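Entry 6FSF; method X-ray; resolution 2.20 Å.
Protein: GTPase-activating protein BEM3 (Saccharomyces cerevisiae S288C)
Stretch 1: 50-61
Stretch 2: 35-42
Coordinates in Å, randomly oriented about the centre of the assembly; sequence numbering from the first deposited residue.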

# COMPACT_ATOMS: atom_id res chain seq x y z
N MET A 50 -0.18 -16.76 -1.84
CA MET A 50 0.74 -17.67 -1.17
C MET A 50 1.37 -17.04 0.07
O MET A 50 1.47 -17.69 1.11
CB MET A 50 1.82 -18.15 -2.15
CG MET A 50 1.26 -18.99 -3.30
SD MET A 50 2.50 -19.91 -4.22
CE MET A 50 3.29 -18.61 -5.16
N PHE A 51 1.79 -15.78 -0.02
CA PHE A 51 2.36 -15.09 1.14
C PHE A 51 2.41 -13.60 0.86
O PHE A 51 2.17 -13.15 -0.27
CB PHE A 51 3.76 -15.63 1.48
CG PHE A 51 4.76 -15.48 0.37
CD1 PHE A 51 4.89 -16.45 -0.61
CD2 PHE A 51 5.60 -14.37 0.31
CE1 PHE A 51 5.81 -16.31 -1.64
CE2 PHE A 51 6.53 -14.23 -0.71
CZ PHE A 51 6.63 -15.20 -1.68
N LYS A 52 2.71 -12.83 1.91
CA LYS A 52 2.95 -11.40 1.80
C LYS A 52 4.29 -11.07 2.44
O LYS A 52 4.82 -11.82 3.27
CB LYS A 52 1.85 -10.58 2.49
CG LYS A 52 0.44 -10.93 2.11
CD LYS A 52 -0.54 -9.98 2.77
CE LYS A 52 -1.94 -10.55 2.81
NZ LYS A 52 -1.98 -11.81 3.60
N PHE A 53 4.85 -9.93 2.05
CA PHE A 53 6.06 -9.43 2.68
C PHE A 53 6.02 -7.91 2.67
O PHE A 53 5.20 -7.29 1.99
CB PHE A 53 7.32 -9.96 1.98
CG PHE A 53 7.45 -9.55 0.55
CD1 PHE A 53 8.21 -8.44 0.20
CD2 PHE A 53 6.83 -10.27 -0.46
CE1 PHE A 53 8.34 -8.06 -1.13
CE2 PHE A 53 6.96 -9.90 -1.79
CZ PHE A 53 7.72 -8.79 -2.12
N SER A 54 6.91 -7.31 3.46
CA SER A 54 6.93 -5.87 3.67
C SER A 54 8.34 -5.35 3.45
O SER A 54 9.30 -5.94 3.94
CB SER A 54 6.44 -5.52 5.08
OG SER A 54 6.46 -4.12 5.28
N LYS A 55 8.46 -4.25 2.72
CA LYS A 55 9.75 -3.63 2.44
C LYS A 55 9.62 -2.12 2.56
O LYS A 55 8.63 -1.54 2.09
CB LYS A 55 10.27 -3.99 1.05
CG LYS A 55 10.43 -5.48 0.79
CD LYS A 55 11.61 -6.05 1.55
CE LYS A 55 11.79 -7.52 1.23
NZ LYS A 55 12.99 -8.10 1.89
N SER A 56 10.61 -1.49 3.18
CA SER A 56 10.70 -0.04 3.13
C SER A 56 11.07 0.40 1.71
O SER A 56 11.57 -0.38 0.90
CB SER A 56 11.74 0.47 4.13
OG SER A 56 13.06 0.19 3.68
N ILE A 57 10.81 1.67 1.42
CA ILE A 57 11.15 2.21 0.11
C ILE A 57 12.66 2.15 -0.11
O ILE A 57 13.13 1.97 -1.24
CB ILE A 57 10.60 3.64 -0.04
CG1 ILE A 57 11.00 4.24 -1.40
CG2 ILE A 57 11.07 4.53 1.10
CD1 ILE A 57 10.47 3.47 -2.59
N HIS A 58 13.43 2.27 0.97
CA HIS A 58 14.89 2.18 0.86
C HIS A 58 15.32 0.79 0.40
O HIS A 58 16.21 0.67 -0.45
CB HIS A 58 15.53 2.52 2.20
CG HIS A 58 17.01 2.35 2.22
ND1 HIS A 58 17.87 3.18 1.53
CD2 HIS A 58 17.80 1.44 2.85
CE1 HIS A 58 19.11 2.79 1.73
NE2 HIS A 58 19.10 1.74 2.53
N LYS A 59 14.71 -0.26 0.95
CA LYS A 59 15.05 -1.62 0.52
C LYS A 59 14.67 -1.84 -0.94
O LYS A 59 15.36 -2.56 -1.67
CB LYS A 59 14.35 -2.65 1.40
CG LYS A 59 14.72 -2.60 2.87
CD LYS A 59 14.28 -3.88 3.58
CE LYS A 59 14.06 -3.66 5.08
NZ LYS A 59 12.63 -3.43 5.40
N VAL A 60 13.55 -1.24 -1.37
CA VAL A 60 13.12 -1.38 -2.76
C VAL A 60 14.16 -0.77 -3.70
O VAL A 60 14.54 -1.37 -4.71
CB VAL A 60 11.74 -0.73 -2.95
CG1 VAL A 60 11.40 -0.61 -4.43
CG2 VAL A 60 10.67 -1.53 -2.22
N ARG A 61 14.63 0.44 -3.37
CA ARG A 61 15.64 1.08 -4.20
C ARG A 61 16.96 0.32 -4.17
O ARG A 61 17.69 0.30 -5.16
CB ARG A 61 15.85 2.53 -3.75
CG ARG A 61 14.59 3.37 -3.70
CD ARG A 61 14.91 4.82 -3.39
NE ARG A 61 13.70 5.62 -3.23
CZ ARG A 61 12.98 6.09 -4.25
NH1 ARG A 61 13.34 5.84 -5.49
NH2 ARG A 61 11.89 6.81 -4.01
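Stretch 2 35-42: LSILIAII

The two serine hydroxyls that meet on one face of this sheet come unusually close: Ser-36 OG lies only 2.4 Å from Ser-54 OG, a very short hydrogen bond. Ser-36 is not the direct register partner of Ser-54, which pairs with Leu-38; the contact is diagonal, two residues along the strand.

Around this feature the segment illustrates a general principle, that an antiparallel pair of strands alternates wide and narrow pairs, while the extended backbone sends successive side chains to opposite faces. Residues 35-42 are extended throughout and run against strand 50-55 with an angle of 153° between their N-to-C directions and a closest axial approach of 4.6 Å. The register is Phe-51 to Ile-41, Lys-52 to Ala-40, Phe-53 to Ile-39, Ser-54 to Leu-38 and Lys-55 to Ile-37. At the hydrogen-bonded pairs Phe-51 CA stands 5.6 Å from Ile-41 CA and Lys-55 CA 5.2 Å from Ile-37 CA; at the two non-hydrogen-bonded pairs the CA atoms close to 4.4 Å, between Lys-52 CA and Ala-40 CA, and 4.6 Å, between Ser-54 CA and Leu-38 CA.

Complete two-bond rings hold two of the wide pairs. Ile-37 N donates to Lys-55 O at 2.7 Å and Lys-55 N returns to Ile-37 O at 3.0 Å; Ile-39 N to Phe-53 O and Phe-53 N to Ile-39 O are both 3.0 Å. Farther along, Ile-41 N reaches Phe-51 O at 3.0 Å and is almost linear, at 176°, whereas Ile-41 O is taken by Met-50 N at 2.9 Å. Between these bonds, CA-H groups also face carbonyls, as where Ser-54 CA lies 3.3 Å from Ile-37 O.

The face bearing Phe-51, Phe-53 and Lys-55 carries Ile-37, Ile-39 and Ile-41 from the second strand. Both phenylalanines adopt chi1 p, and the ends of their side chains come nearer the neighbouring strand, each ring laying a face over its partner: Ile-41 CB is 3.9 Å from the centroid of the Phe-51 ring, and Ile-39 CB is 4.0 Å from that of Phe-53. Ile-41 also meets the edge of the second ring, with its CG1 3.8 Å from Phe-53 CE2. Lys-55 instead sends its end away.

Ahead of the helix that begins at Ile-57, Ser-56 OG caps the first turn by accepting from Lys-59 N at 3.2 Å. The helix adds apolar contacts to Ile-37, whose CD1 lies 3.9 Å from Val-60 CG2 and 4.3 Å from Ile-57 CD1, and in all the two stretches bury 779 Å² between them.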

# COMPACT_ATOMS: atom_id res chain seq x y z
N LEU A 35 6.39 3.07 8.19
CA LEU A 35 5.61 2.91 6.97
C LEU A 35 6.42 2.14 5.93
O LEU A 35 7.57 2.48 5.65
CB LEU A 35 5.20 4.27 6.42
CG LEU A 35 4.31 5.15 7.31
CD1 LEU A 35 3.96 6.46 6.60
CD2 LEU A 35 3.05 4.42 7.72
N SER A 36 5.82 1.10 5.36
CA SER A 36 6.50 0.24 4.41
C SER A 36 5.52 -0.21 3.34
O SER A 36 4.33 0.10 3.39
CB SER A 36 7.15 -0.95 5.11
OG SER A 36 6.17 -1.78 5.72
N ILE A 37 6.03 -0.97 2.38
CA ILE A 37 5.29 -1.37 1.19
C ILE A 37 4.92 -2.84 1.34
O ILE A 37 5.79 -3.71 1.38
CB ILE A 37 6.11 -1.13 -0.09
CG1 ILE A 37 6.47 0.35 -0.21
CG2 ILE A 37 5.35 -1.61 -1.32
CD1 ILE A 37 7.62 0.63 -1.16
N LEU A 38 3.62 -3.12 1.43
CA LEU A 38 3.11 -4.48 1.57
C LEU A 38 2.82 -5.06 0.19
O LEU A 38 2.09 -4.46 -0.60
CB LEU A 38 1.84 -4.50 2.43
CG LEU A 38 1.25 -5.87 2.74
CD1 LEU A 38 2.19 -6.66 3.64
CD2 LEU A 38 -0.13 -5.75 3.37
N ILE A 39 3.39 -6.23 -0.09
CA ILE A 39 3.34 -6.84 -1.41
C ILE A 39 2.85 -8.27 -1.27
O ILE A 39 3.34 -9.02 -0.41
CB ILE A 39 4.71 -6.81 -2.11
CG1 ILE A 39 5.18 -5.37 -2.30
CG2 ILE A 39 4.64 -7.54 -3.45
CD1 ILE A 39 6.63 -5.26 -2.70
N ALA A 40 1.89 -8.66 -2.11
CA ALA A 40 1.34 -10.01 -2.09
C ALA A 40 1.85 -10.80 -3.29
O ALA A 40 1.90 -10.28 -4.41
CB ALA A 40 -0.19 -9.96 -2.11
N ILE A 41 2.23 -12.05 -3.04
CA ILE A 41 2.67 -12.97 -4.08
C ILE A 41 1.58 -14.02 -4.27
O ILE A 41 1.13 -14.64 -3.30
CB ILE A 41 4.02 -13.63 -3.71
CG1 ILE A 41 5.13 -12.58 -3.69
CG2 ILE A 41 4.36 -14.72 -4.70
CD1 ILE A 41 5.40 -11.95 -5.04
N ILE A 42 1.16 -14.21 -5.52
CA ILE A 42 -0.03 -15.00 -5.84
C ILE A 42 0.34 -16.05 -6.87
O ILE A 42 1.01 -15.75 -7.87
CB ILE A 42 -1.17 -14.10 -6.36
CG1 ILE A 42 -1.70 -13.22 -5.23
CG2 ILE A 42 -2.28 -14.93 -6.97
CD1 ILE A 42 -2.06 -11.81 -5.66